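Local coordinates for fibrinogen binding protein (Staphylococcus aureus subsp. aureus Mu50, PDB 3DOA) that probably binds fibrinogen and, as a member of the NFACT family, may share the role of its relatives in ribosome-associated quality control, at residues 15-20 and 58-63; 33-38 and 46-51; 71-76 and 137-142; 93-98 and 170-175. All coordinates share one frame; numbering follows the deposited sequence.

Contact 1. Residues 15-20 and 58-63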
loop_
_atom_site.group_PDB
_atom_site.type_symbol
_atom_site.label_atom_id
_atom_site.label_comp_id
_atom_site.label_asym_id
_atom_site.label_seq_id
_atom_site.Cartn_x
_atom_site.Cartn_y
_atom_site.Cartn_z
ATOM N N LEU A 15 -7.883 -4.764 6.401
ATOM C CA LEU A 15 -6.995 -5.502 7.318
ATOM C C LEU A 15 -7.207 -5.134 8.802
ATOM O O LEU A 15 -6.568 -5.696 9.686
ATOM C CB LEU A 15 -5.525 -5.279 6.927
ATOM C CG LEU A 15 -5.094 -5.768 5.549
ATOM C CD1 LEU A 15 -3.588 -5.605 5.315
ATOM C CD2 LEU A 15 -5.486 -7.193 5.383
ATOM N N GLN A 16 -8.131 -4.236 9.086
ATOM C CA GLN A 16 -8.376 -3.820 10.467
ATOM C C GLN A 16 -8.909 -4.948 11.406
ATOM O O GLN A 16 -8.699 -4.932 12.638
ATOM C CB GLN A 16 -9.339 -2.651 10.445
ATOM C CG GLN A 16 -8.804 -1.505 9.624
ATOM C CD GLN A 16 -7.661 -0.843 10.310
ATOM O OE1 GLN A 16 -7.804 -0.513 11.460
ATOM N NE2 GLN A 16 -6.542 -0.620 9.629
ATOM N N PHE A 17 -9.584 -5.934 10.837
ATOM C CA PHE A 17 -10.106 -7.014 11.627
ATOM C C PHE A 17 -8.935 -7.803 12.200
ATOM O O PHE A 17 -9.095 -8.522 13.154
ATOM C CB PHE A 17 -11.029 -7.909 10.785
ATOM C CG PHE A 17 -10.292 -8.913 9.930
ATOM C CD1 PHE A 17 -10.125 -10.215 10.349
ATOM C CD2 PHE A 17 -9.744 -8.546 8.720
ATOM C CE1 PHE A 17 -9.428 -11.151 9.556
ATOM C CE2 PHE A 17 -9.049 -9.460 7.926
ATOM C CZ PHE A 17 -8.890 -10.758 8.340
ATOM N N LEU A 18 -7.750 -7.671 11.654
ATOM C CA LEU A 18 -6.592 -8.295 12.286
ATOM C C LEU A 18 -6.066 -7.544 13.556
ATOM O O LEU A 18 -5.297 -8.112 14.331
ATOM C CB LEU A 18 -5.447 -8.458 11.265
ATOM C CG LEU A 18 -5.624 -9.300 9.987
ATOM C CD1 LEU A 18 -4.482 -9.087 8.996
ATOM C CD2 LEU A 18 -5.753 -10.747 10.339
ATOM N N THR A 19 -6.415 -6.285 13.790
ATOM C CA THR A 19 -5.967 -5.633 15.058
ATOM C C THR A 19 -6.356 -6.447 16.319
ATOM O O THR A 19 -7.472 -6.905 16.382
ATOM C CB THR A 19 -6.578 -4.258 15.183
ATOM O OG1 THR A 19 -6.690 -3.732 13.890
ATOM C CG2 THR A 19 -5.712 -3.354 15.917
ATOM N N THR A 20 -5.454 -6.639 17.294
ATOM C CA THR A 20 -5.676 -7.575 18.424
ATOM C C THR A 20 -5.146 -8.957 18.208
ATOM O O THR A 20 -4.962 -9.688 19.164
ATOM C CB THR A 20 -7.136 -7.746 18.706
ATOM O OG1 THR A 20 -7.566 -6.474 19.115
ATOM C CG2 THR A 20 -7.458 -8.806 19.793
ATOM N N LEU A 58 0.793 -5.859 -0.560
ATOM C CA LEU A 58 0.369 -6.319 0.758
ATOM C C LEU A 58 -1.037 -6.914 0.678
ATOM O O LEU A 58 -1.987 -6.254 0.239
ATOM C CB LEU A 58 0.396 -5.149 1.756
ATOM C CG LEU A 58 -0.360 -5.355 3.086
ATOM C CD1 LEU A 58 0.423 -6.327 4.046
ATOM C CD2 LEU A 58 -0.608 -3.995 3.717
ATOM N N GLN A 59 -1.201 -8.150 1.111
ATOM C CA GLN A 59 -2.494 -8.730 0.945
ATOM C C GLN A 59 -2.614 -9.880 1.933
ATOM O O GLN A 59 -1.603 -10.305 2.492
ATOM C CB GLN A 59 -2.586 -9.195 -0.518
ATOM C CG GLN A 59 -2.402 -10.700 -0.727
ATOM C CD GLN A 59 -2.104 -11.126 -2.145
ATOM O OE1 GLN A 59 -1.204 -10.612 -2.798
ATOM N NE2 GLN A 59 -2.807 -12.138 -2.590
ATOM N N LEU A 60 -3.822 -10.364 2.180
ATOM C CA LEU A 60 -4.002 -11.701 2.720
ATOM C C LEU A 60 -4.060 -12.664 1.554
ATOM O O LEU A 60 -4.589 -12.308 0.548
ATOM C CB LEU A 60 -5.317 -11.795 3.485
ATOM C CG LEU A 60 -5.350 -11.269 4.918
ATOM C CD1 LEU A 60 -4.431 -10.048 5.050
ATOM C CD2 LEU A 60 -6.772 -10.951 5.268
ATOM N N THR A 61 -3.619 -13.891 1.712
ATOM C CA THR A 61 -3.691 -14.818 0.612
ATOM C C THR A 61 -4.010 -16.219 1.032
ATOM O O THR A 61 -4.222 -16.489 2.189
ATOM C CB THR A 61 -2.388 -14.880 -0.115
ATOM O OG1 THR A 61 -2.483 -15.852 -1.151
ATOM C CG2 THR A 61 -1.319 -15.290 0.816
ATOM N N THR A 62 -4.038 -17.109 0.055
ATOM C CA THR A 62 -4.243 -18.524 0.280
ATOM C C THR A 62 -3.125 -19.284 -0.390
ATOM O O THR A 62 -2.802 -19.027 -1.522
ATOM C CB THR A 62 -5.531 -18.962 -0.273
ATOM O OG1 THR A 62 -6.563 -18.224 0.371
ATOM C CG2 THR A 62 -5.708 -20.398 0.026
ATOM N N LYS A 63 -2.500 -20.193 0.331
ATOM C CA LYS A 63 -1.162 -20.599 -0.008
ATOM C C LYS A 63 -0.635 -19.595 -1.004
ATOM O O LYS A 63 -0.744 -19.772 -2.204
ATOM C CB LYS A 63 -1.087 -22.016 -0.553
ATOM C CG LYS A 63 -0.039 -22.876 0.123
ATOM C CD LYS A 63 1.369 -22.449 -0.230
ATOM C CE LYS A 63 2.166 -22.029 1.000
ATOM N NZ LYS A 63 3.051 -23.086 1.567
#
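L15 and L58 meet tip to tip: CD1 of L15 lies 3.7 Å from CD2 of L58. L15 and L60, in contrast, slide past each other in opposite directions, CD2 of L15 lying on the L60 side, although the exact placing of the facing methyls of this pair is doubtful. L15 thus straddles two residues that point to the same face of the strand. Its CG is anti to the carbonyl carbon (chi1 -62°). L60 also reaches the turn beyond L15: its CD1 lies 4.1 Å from CD1 of L18, while its CD2 sits in the plane of the F17 ring, at the edge, 3.7 Å from CZ. The contact seats the 3-10 turn that follows helix 5-15 on strand 57-61, an outermost strand of the four-stranded antiparallel sheet. Within the turn the F17 ring has CG of L18 3.9 Å above one face, toward the rim, and it meets H45 edge-to-face. T19 tightens the turn by giving both its backbone N and OG1 to Q16 O, the hydroxyl at 2.7 Å. On the strand, L60 N is held by OD1 of N270, near the start of helix 269-276.

Contact 2. Residues 33-38 and 46-51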
loop_
_atom_site.group_PDB
_atom_site.type_symbol
_atom_site.label_atom_id
_atom_site.label_comp_id
_atom_site.label_asym_id
_atom_site.label_seq_id
_atom_site.Cartn_x
_atom_site.Cartn_y
_atom_site.Cartn_z
ATOM N N THR A 33 9.893 -11.917 -0.169
ATOM C CA THR A 33 8.589 -12.110 0.394
ATOM C C THR A 33 8.581 -12.572 1.823
ATOM O O THR A 33 9.291 -13.530 2.201
ATOM C CB THR A 33 7.890 -13.191 -0.346
ATOM O OG1 THR A 33 7.983 -12.928 -1.746
ATOM C CG2 THR A 33 6.446 -13.250 0.109
ATOM N N ILE A 34 7.743 -11.905 2.606
ATOM C CA ILE A 34 7.471 -12.308 3.955
ATOM C C ILE A 34 6.007 -12.630 4.089
ATOM O O ILE A 34 5.113 -11.886 3.686
ATOM C CB ILE A 34 7.921 -11.248 5.002
ATOM C CG1 ILE A 34 9.438 -11.329 5.231
ATOM C CG2 ILE A 34 7.239 -11.423 6.325
ATOM C CD1 ILE A 34 9.942 -12.732 5.614
ATOM N N LEU A 35 5.808 -13.783 4.696
ATOM C CA LEU A 35 4.534 -14.396 4.950
ATOM C C LEU A 35 4.370 -14.354 6.445
ATOM O O LEU A 35 5.201 -14.890 7.174
ATOM C CB LEU A 35 4.637 -15.840 4.475
ATOM C CG LEU A 35 3.403 -16.448 3.837
ATOM C CD1 LEU A 35 2.512 -15.360 3.157
ATOM C CD2 LEU A 35 3.866 -17.567 2.874
ATOM N N MET A 36 3.351 -13.688 6.941
ATOM C CA MET A 36 3.269 -13.476 8.391
ATOM C C MET A 36 1.913 -14.003 8.813
ATOM O O MET A 36 0.920 -13.382 8.450
ATOM C CB MET A 36 3.484 -11.989 8.695
ATOM C CG MET A 36 2.859 -11.493 9.975
ATOM S SD MET A 36 3.279 -9.746 10.515
ATOM C CE MET A 36 5.084 -9.579 10.296
ATOM N N VAL A 37 1.831 -15.154 9.513
ATOM C CA VAL A 37 0.476 -15.595 9.920
ATOM C C VAL A 37 -0.031 -15.014 11.261
ATOM O O VAL A 37 0.638 -15.067 12.256
ATOM C CB VAL A 37 0.127 -17.096 9.696
ATOM C CG1 VAL A 37 1.317 -17.862 9.261
ATOM C CG2 VAL A 37 -0.586 -17.681 10.883
ATOM N N VAL A 38 -1.200 -14.382 11.201
ATOM C CA VAL A 38 -1.828 -13.756 12.309
ATOM C C VAL A 38 -3.005 -14.591 12.755
ATOM O O VAL A 38 -3.877 -14.915 11.974
ATOM C CB VAL A 38 -2.324 -12.399 11.915
ATOM C CG1 VAL A 38 -2.959 -11.696 13.131
ATOM C CG2 VAL A 38 -1.157 -11.625 11.350
ATOM N N GLN A 46 -3.017 -15.612 6.588
ATOM C CA GLN A 46 -1.705 -15.431 5.917
ATOM C C GLN A 46 -1.568 -14.042 5.256
ATOM O O GLN A 46 -2.148 -13.780 4.227
ATOM C CB GLN A 46 -1.546 -16.463 4.813
ATOM C CG GLN A 46 -0.489 -17.489 4.938
ATOM C CD GLN A 46 -0.637 -18.566 3.852
ATOM O OE1 GLN A 46 -1.296 -18.339 2.808
ATOM N NE2 GLN A 46 -0.044 -19.760 4.092
ATOM N N LEU A 47 -0.762 -13.187 5.865
ATOM C CA LEU A 47 -0.507 -11.822 5.408
ATOM C C LEU A 47 0.755 -11.868 4.554
ATOM O O LEU A 47 1.814 -12.271 5.028
ATOM C CB LEU A 47 -0.275 -10.931 6.625
ATOM C CG LEU A 47 -0.295 -9.445 6.382
ATOM C CD1 LEU A 47 -1.628 -9.034 5.800
ATOM C CD2 LEU A 47 -0.119 -8.773 7.686
ATOM N N LEU A 48 0.649 -11.497 3.291
ATOM C CA LEU A 48 1.797 -11.526 2.420
ATOM C C LEU A 48 2.257 -10.122 2.188
ATOM O O LEU A 48 1.459 -9.194 1.905
ATOM C CB LEU A 48 1.458 -12.216 1.107
ATOM C CG LEU A 48 2.565 -12.391 0.044
ATOM C CD1 LEU A 48 2.323 -13.653 -0.842
ATOM C CD2 LEU A 48 2.676 -11.160 -0.796
ATOM N N LEU A 49 3.564 -9.992 2.357
ATOM C CA LEU A 49 4.252 -8.731 2.266
ATOM C C LEU A 49 5.346 -8.986 1.254
ATOM O O LEU A 49 6.261 -9.718 1.564
ATOM C CB LEU A 49 4.842 -8.327 3.632
ATOM C CG LEU A 49 3.930 -8.079 4.876
ATOM C CD1 LEU A 49 3.978 -9.212 5.891
ATOM C CD2 LEU A 49 4.303 -6.820 5.629
ATOM N N SER A 50 5.225 -8.457 0.032
ATOM C CA SER A 50 6.221 -8.695 -1.025
ATOM C C SER A 50 6.878 -7.411 -1.312
ATOM O O SER A 50 6.270 -6.403 -1.358
ATOM C CB SER A 50 5.636 -9.225 -2.358
ATOM O OG SER A 50 6.630 -9.928 -3.157
ATOM N N ILE A 51 8.147 -7.494 -1.570
ATOM C CA ILE A 51 9.014 -6.355 -1.721
ATOM C C ILE A 51 9.469 -6.432 -3.197
ATOM O O ILE A 51 10.363 -5.704 -3.622
ATOM C CB ILE A 51 10.191 -6.610 -0.725
ATOM C CG1 ILE A 51 11.183 -5.487 -0.517
ATOM C CG2 ILE A 51 11.104 -7.818 -1.214
ATOM C CD1 ILE A 51 12.696 -6.168 -0.189
#
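I34 and L49 face each other as a hydrogen-bonded antiparallel pair, joined by two backbone bonds: I34 N to L49 O and L49 N to I34 O, each 2.8 Å. M36 and L47 form the next such pair, but less evenly. M36 N reaches L47 O at 2.8 Å in the carbonyl plane, whereas L47 N, 3.1 Å from M36 O, stands 43° above the plane of the acceptor. The side chains of both pairs emerge on one face of the sheet, where CD1 of L49 lies 4.0 Å from CG2 of I34 and also against CB of M36. CG of L49 is anti to the carbonyl carbon, beside its own backbone N (chi1 -62°). T33, L35 and V37 occupy the other face with S50, L48 and Q46. There the L35 and L48 side chains cross obliquely, CD1 of L35 lying 3.9 Å from CB of L48 and approaching CG of Q46, and CG2 of T33 rests on CG of L48. These residues are the two arms of a beta hairpin, strands 33-40 and 43-50, which form the middle of a sheet flanked by strands 22-30 and 57-61. Farther out, the I34 and M36 face is backed by helix 73-82: F74 packs on I34, and F78 and L82 on M36. At the open end of the hairpin, T33 OG1 is hydrogen-bonded to OD1 of D30, while S50 OG makes a weak bond to O of D32.

Contact 3. Residues 71-76 and 137-142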
loop_
_atom_site.group_PDB
_atom_site.type_symbol
_atom_site.label_atom_id
_atom_site.label_comp_id
_atom_site.label_asym_id
_atom_site.label_seq_id
_atom_site.Cartn_x
_atom_site.Cartn_y
_atom_site.Cartn_z
ATOM N N PRO A 71 14.585 -21.872 7.497
ATOM C CA PRO A 71 14.118 -20.466 7.851
ATOM C C PRO A 71 15.305 -19.520 7.895
ATOM O O PRO A 71 16.258 -19.760 8.679
ATOM C CB PRO A 71 13.493 -20.555 9.270
ATOM C CG PRO A 71 13.627 -22.067 9.678
ATOM C CD PRO A 71 14.182 -22.883 8.488
ATOM N N PRO A 72 15.329 -18.517 7.000
ATOM C CA PRO A 72 16.470 -17.587 6.915
ATOM C C PRO A 72 16.480 -16.379 7.865
ATOM O O PRO A 72 15.449 -15.970 8.408
ATOM C CB PRO A 72 16.408 -17.113 5.472
ATOM C CG PRO A 72 14.964 -17.211 5.091
ATOM C CD PRO A 72 14.349 -18.301 5.919
ATOM N N MET A 73 17.677 -15.808 7.990
ATOM C CA MET A 73 18.033 -14.751 8.913
ATOM C C MET A 73 16.906 -13.761 9.141
ATOM O O MET A 73 16.503 -13.476 10.281
ATOM C CB MET A 73 19.275 -14.083 8.350
ATOM C CG MET A 73 19.879 -12.963 9.131
ATOM S SD MET A 73 18.945 -11.403 8.953
ATOM C CE MET A 73 19.648 -10.592 7.476
ATOM N N PHE A 74 16.369 -13.223 8.060
ATOM C CA PHE A 74 15.507 -12.079 8.205
ATOM C C PHE A 74 14.216 -12.493 8.870
ATOM O O PHE A 74 13.686 -11.777 9.732
ATOM C CB PHE A 74 15.238 -11.487 6.874
ATOM C CG PHE A 74 14.492 -10.240 6.938
ATOM C CD1 PHE A 74 15.121 -9.068 7.361
ATOM C CD2 PHE A 74 13.158 -10.194 6.547
ATOM C CE1 PHE A 74 14.377 -7.831 7.418
ATOM C CE2 PHE A 74 12.422 -8.965 6.580
ATOM C CZ PHE A 74 13.029 -7.793 7.017
ATOM N N ALA A 75 13.727 -13.666 8.479
ATOM C CA ALA A 75 12.556 -14.293 9.104
ATOM C C ALA A 75 12.861 -14.579 10.578
ATOM O O ALA A 75 12.016 -14.319 11.437
ATOM C CB ALA A 75 12.185 -15.587 8.369
ATOM N N ARG A 76 14.074 -15.082 10.854
ATOM C CA ARG A 76 14.539 -15.320 12.228
ATOM C C ARG A 76 14.400 -14.024 13.050
ATOM O O ARG A 76 13.716 -13.977 14.096
ATOM C CB ARG A 76 16.003 -15.760 12.255
ATOM C CG ARG A 76 16.293 -17.210 12.084
ATOM C CD ARG A 76 17.718 -17.493 12.610
ATOM N NE ARG A 76 18.801 -17.002 11.738
ATOM C CZ ARG A 76 19.130 -17.561 10.555
ATOM N NH1 ARG A 76 18.447 -18.613 10.072
ATOM N NH2 ARG A 76 20.131 -17.052 9.816
ATOM N N ILE A 137 16.124 1.548 13.568
ATOM C CA ILE A 137 15.889 0.434 12.633
ATOM C C ILE A 137 16.471 -0.803 13.257
ATOM O O ILE A 137 17.637 -0.816 13.514
ATOM C CB ILE A 137 16.674 0.569 11.309
ATOM C CG1 ILE A 137 16.164 1.724 10.453
ATOM C CG2 ILE A 137 16.642 -0.801 10.529
ATOM C CD1 ILE A 137 17.172 2.053 9.378
ATOM N N ILE A 138 15.697 -1.841 13.481
ATOM C CA ILE A 138 16.272 -3.099 13.946
ATOM C C ILE A 138 16.856 -3.856 12.768
ATOM O O ILE A 138 17.993 -4.289 12.816
ATOM C CB ILE A 138 15.216 -3.962 14.700
ATOM C CG1 ILE A 138 14.878 -3.248 16.018
ATOM C CG2 ILE A 138 15.692 -5.422 14.860
ATOM C CD1 ILE A 138 13.564 -3.479 16.481
ATOM N N GLU A 139 16.080 -4.005 11.686
ATOM C CA GLU A 139 16.578 -4.719 10.454
ATOM C C GLU A 139 15.787 -4.279 9.240
ATOM O O GLU A 139 14.673 -3.742 9.366
ATOM C CB GLU A 139 16.542 -6.265 10.623
ATOM C CG GLU A 139 17.336 -7.162 9.662
ATOM C CD GLU A 139 18.701 -6.649 9.213
ATOM O OE1 GLU A 139 18.793 -5.531 8.657
ATOM O OE2 GLU A 139 19.698 -7.397 9.342
ATOM N N GLY A 140 16.431 -4.476 8.085
ATOM C CA GLY A 140 15.901 -4.166 6.756
ATOM C C GLY A 140 15.975 -5.334 5.784
ATOM O O GLY A 140 17.055 -5.922 5.555
ATOM N N PHE A 141 14.837 -5.674 5.176
ATOM C CA PHE A 141 14.892 -6.698 4.172
ATOM C C PHE A 141 15.888 -6.276 3.109
ATOM O O PHE A 141 16.479 -7.101 2.513
ATOM C CB PHE A 141 13.535 -6.945 3.568
ATOM C CG PHE A 141 13.289 -8.397 3.115
ATOM C CD1 PHE A 141 14.289 -9.302 2.994
ATOM C CD2 PHE A 141 11.994 -8.811 2.789
ATOM C CE1 PHE A 141 13.989 -10.578 2.609
ATOM C CE2 PHE A 141 11.712 -10.080 2.410
ATOM C CZ PHE A 141 12.678 -10.959 2.302
ATOM N N LYS A 142 16.077 -4.983 2.890
ATOM C CA LYS A 142 17.152 -4.483 2.046
ATOM C C LYS A 142 17.880 -3.326 2.733
ATOM O O LYS A 142 17.247 -2.443 3.304
ATOM C CB LYS A 142 16.575 -3.955 0.722
ATOM C CG LYS A 142 16.897 -4.724 -0.580
ATOM C CD LYS A 142 15.774 -4.535 -1.682
ATOM C CE LYS A 142 15.683 -3.081 -2.273
ATOM N NZ LYS A 142 14.522 -2.876 -3.206
#
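F74 and F141 lie in an offset stack, their ring centroids 4.4 Å apart and their planes only 9° from parallel. CD2 of F74 sits 3.8 Å above the F141 ring, over its centre. In return the F74 ring receives the backbone end of F141 as well as its ring: CA stands over one face, toward the rim, and CB makes a CH-pi contact 4.0 Å from the centroid. The two side chains arrive at about a right angle, F74 with CG anti to its backbone N (chi1 -174°), yet their rings finish almost parallel. This is the dense, largely apolar part of the contact. E139 borders it, setting CG at the edge of the F74 ring, 3.7 Å from CD1.

The other side is looser and more polar. M73, an exposed residue, bends its chain so that CE comes tip to tip with E139, 3.7 Å from OE2. The second carboxylate oxygen turns back to its own strand: OE1 accepts from G140 N at 2.6 Å through its anti lone pair and also bonds to NE2 of H143. I138 and E139 together face L130 in a classic beta bulge at this edge of the five-stranded sheet.

The first turn of helix 73-82, with P72 at its N-cap, is thereby laid against the end of strand 137-140. The aromatic pair stands where two sheets approach: Q28 of strand 22-30 and I51, just past strand 43-50, touch F141, as does L128 from the sheet of strands 127-132 and 137-140.

Contact 4. Residues 93-98 and 170-175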
loop_
_atom_site.group_PDB
_atom_site.type_symbol
_atom_site.label_atom_id
_atom_site.label_comp_id
_atom_site.label_asym_id
_atom_site.label_seq_id
_atom_site.Cartn_x
_atom_site.Cartn_y
_atom_site.Cartn_z
ATOM N N ILE A 93 0.564 5.598 6.039
ATOM C CA ILE A 93 1.143 6.908 6.334
ATOM C C ILE A 93 0.667 7.882 5.289
ATOM O O ILE A 93 1.043 7.810 4.132
ATOM C CB ILE A 93 2.665 6.885 6.441
ATOM C CG1 ILE A 93 3.099 5.734 7.369
ATOM C CG2 ILE A 93 3.145 8.160 7.014
ATOM C CD1 ILE A 93 2.317 5.537 8.718
ATOM N N GLY A 94 -0.197 8.781 5.719
ATOM C CA GLY A 94 -0.846 9.730 4.823
ATOM C C GLY A 94 -1.616 8.973 3.771
ATOM O O GLY A 94 -2.260 7.915 4.051
ATOM N N ASN A 95 -1.492 9.511 2.547
ATOM C CA ASN A 95 -1.941 8.783 1.315
ATOM C C ASN A 95 -0.799 8.079 0.553
ATOM O O ASN A 95 -1.008 7.677 -0.556
ATOM C CB ASN A 95 -2.813 9.690 0.399
ATOM C CG ASN A 95 -3.481 8.924 -0.735
ATOM O OD1 ASN A 95 -4.152 7.889 -0.537
ATOM N ND2 ASN A 95 -3.277 9.434 -1.953
ATOM N N ASP A 96 0.348 7.846 1.209
ATOM C CA ASP A 96 1.520 7.285 0.560
ATOM C C ASP A 96 1.352 5.806 0.442
ATOM O O ASP A 96 0.380 5.275 0.923
ATOM C CB ASP A 96 2.838 7.640 1.253
ATOM C CG ASP A 96 4.051 7.405 0.326
ATOM O OD1 ASP A 96 3.809 7.184 -0.891
ATOM O OD2 ASP A 96 5.245 7.394 0.749
ATOM N N ARG A 97 2.261 5.177 -0.289
ATOM C CA ARG A 97 2.291 3.725 -0.491
ATOM C C ARG A 97 3.191 3.000 0.606
ATOM O O ARG A 97 4.190 2.282 0.308
ATOM C CB ARG A 97 2.823 3.366 -1.898
ATOM C CG ARG A 97 2.077 3.843 -3.147
ATOM C CD ARG A 97 3.134 4.280 -4.237
ATOM N NE ARG A 97 2.548 4.174 -5.577
ATOM C CZ ARG A 97 2.006 5.166 -6.347
ATOM N NH1 ARG A 97 2.001 6.458 -5.961
ATOM N NH2 ARG A 97 1.478 4.862 -7.551
ATOM N N ARG A 98 2.729 3.190 1.843
ATOM C CA ARG A 98 3.368 2.842 3.068
ATOM C C ARG A 98 2.354 2.381 4.139
ATOM O O ARG A 98 1.380 3.082 4.484
ATOM C CB ARG A 98 4.091 4.050 3.584
ATOM C CG ARG A 98 5.383 4.246 2.910
ATOM C CD ARG A 98 5.895 5.679 3.005
ATOM N NE ARG A 98 6.525 6.003 4.284
ATOM C CZ ARG A 98 6.391 7.175 4.912
ATOM N NH1 ARG A 98 5.640 8.132 4.396
ATOM N NH2 ARG A 98 7.012 7.391 6.078
ATOM N N ASN A 170 -1.752 15.663 0.090
ATOM C CA ASN A 170 -2.645 14.547 0.338
ATOM C C ASN A 170 -4.012 14.911 -0.307
ATOM O O ASN A 170 -4.704 15.862 0.106
ATOM C CB ASN A 170 -2.764 14.205 1.836
ATOM C CG ASN A 170 -3.539 12.879 2.112
ATOM O OD1 ASN A 170 -4.552 12.546 1.477
ATOM N ND2 ASN A 170 -3.044 12.116 3.060
ATOM N N PRO A 171 -4.388 14.149 -1.341
ATOM C CA PRO A 171 -5.612 14.403 -1.989
ATOM C C PRO A 171 -6.755 14.377 -1.037
ATOM O O PRO A 171 -7.789 14.961 -1.347
ATOM C CB PRO A 171 -5.736 13.258 -2.975
ATOM C CG PRO A 171 -4.825 12.288 -2.550
ATOM C CD PRO A 171 -3.708 13.014 -1.967
ATOM N N TYR A 172 -6.632 13.731 0.107
ATOM C CA TYR A 172 -7.754 13.788 1.015
ATOM C C TYR A 172 -7.811 15.090 1.766
ATOM O O TYR A 172 -8.806 15.357 2.347
ATOM C CB TYR A 172 -7.754 12.619 1.961
ATOM C CG TYR A 172 -8.023 11.367 1.245
ATOM C CD1 TYR A 172 -9.331 11.045 0.881
ATOM C CD2 TYR A 172 -7.001 10.502 0.895
ATOM C CE1 TYR A 172 -9.634 9.913 0.168
ATOM C CE2 TYR A 172 -7.289 9.330 0.174
ATOM C CZ TYR A 172 -8.619 9.064 -0.180
ATOM O OH TYR A 172 -8.954 7.948 -0.862
ATOM N N ASP A 173 -6.774 15.922 1.746
ATOM C CA ASP A 173 -6.752 17.141 2.589
ATOM C C ASP A 173 -7.136 18.398 1.821
ATOM O O ASP A 173 -6.926 19.526 2.254
ATOM C CB ASP A 173 -5.358 17.330 3.176
ATOM C CG ASP A 173 -4.966 16.204 4.166
ATOM O OD1 ASP A 173 -5.814 15.397 4.682
ATOM O OD2 ASP A 173 -3.749 16.131 4.441
ATOM N N ILE A 174 -7.720 18.201 0.652
ATOM C CA ILE A 174 -7.827 19.280 -0.316
ATOM C C ILE A 174 -9.169 19.107 -0.993
ATOM O O ILE A 174 -9.668 17.966 -1.076
ATOM C CB ILE A 174 -6.652 19.196 -1.284
ATOM C CG1 ILE A 174 -6.652 20.389 -2.213
ATOM C CG2 ILE A 174 -6.662 17.861 -2.055
ATOM C CD1 ILE A 174 -5.277 20.666 -2.796
ATOM N N THR A 175 -9.795 20.224 -1.356
ATOM C CA THR A 175 -11.044 20.188 -2.114
ATOM C C THR A 175 -10.727 20.434 -3.564
ATOM O O THR A 175 -9.621 20.907 -3.907
ATOM C CB THR A 175 -12.053 21.239 -1.697
ATOM O OG1 THR A 175 -11.501 22.552 -1.829
ATOM C CG2 THR A 175 -12.439 20.987 -0.332
#
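N95 meets three successive residues, N170, P171 and Y172, and does so chiefly by van der Waals contact. With CG anti to its backbone N (chi1 -170°), its side chain extends toward the 170-175 loop. CB lies 3.5 Å from OD1 of N170, and ND2 is 3.3 Å from CG of P171, the side chains of N95 and the proline crossing at about a right angle. On the Y172 side, OD1 of N95 sits in the plane of the ring at its edge, 3.5 Å from CE2, with amide and ring planes 85° apart.

Hydrogen bonding shapes each loop from within. In 93-98, D96 N bonds to I93 O to close a type II' turn, with G94 at positive phi; this turn links antiparallel strands 86-92 and 98-106. In 170-175, OD1 of N170 accepts from Y172 N at 2.8 Å, forming an Asx turn that fixes the amide's rotation. Partners beyond the two loops take up polar ends: N95 ND2 donates to O of E199, and Y172 OH is bonded to OG1 of T232.

No hydrogen bond spans the two loops; even N170 ND2 and N95 N, 3.1 Å apart, are both donors. With N170 OD1 engaged in its own loop, and N95 ND2 and Y172 OH bonded to third parties, the hairpin turn meets its neighbour through shape and van der Waals contact, to which the ring edge may add a weak pull on N95 OD1.

How the contacts relate
Contacts 1 and 2 share a sheet: contact 2 pairs its two central strands and lies, along the chain, within the span that contact 1 brackets, while contact 1 seats a helix-end turn on the neighbouring edge strand. Backbone bonds from Q59 and T61 to L48 and Q46 join them. Both are buried, but contact 2 rests on main-chain bonds and contact 1 on apolar branches. Contact 3, partly buried, touches contact 2 where F141 packs on I34, and extends that core by aromatic stacking. Contact 4 lies across the chain's centre from the others, its centre about 29 Å from that of contact 3, joining two irregular loops through polar groups without mutual bonds.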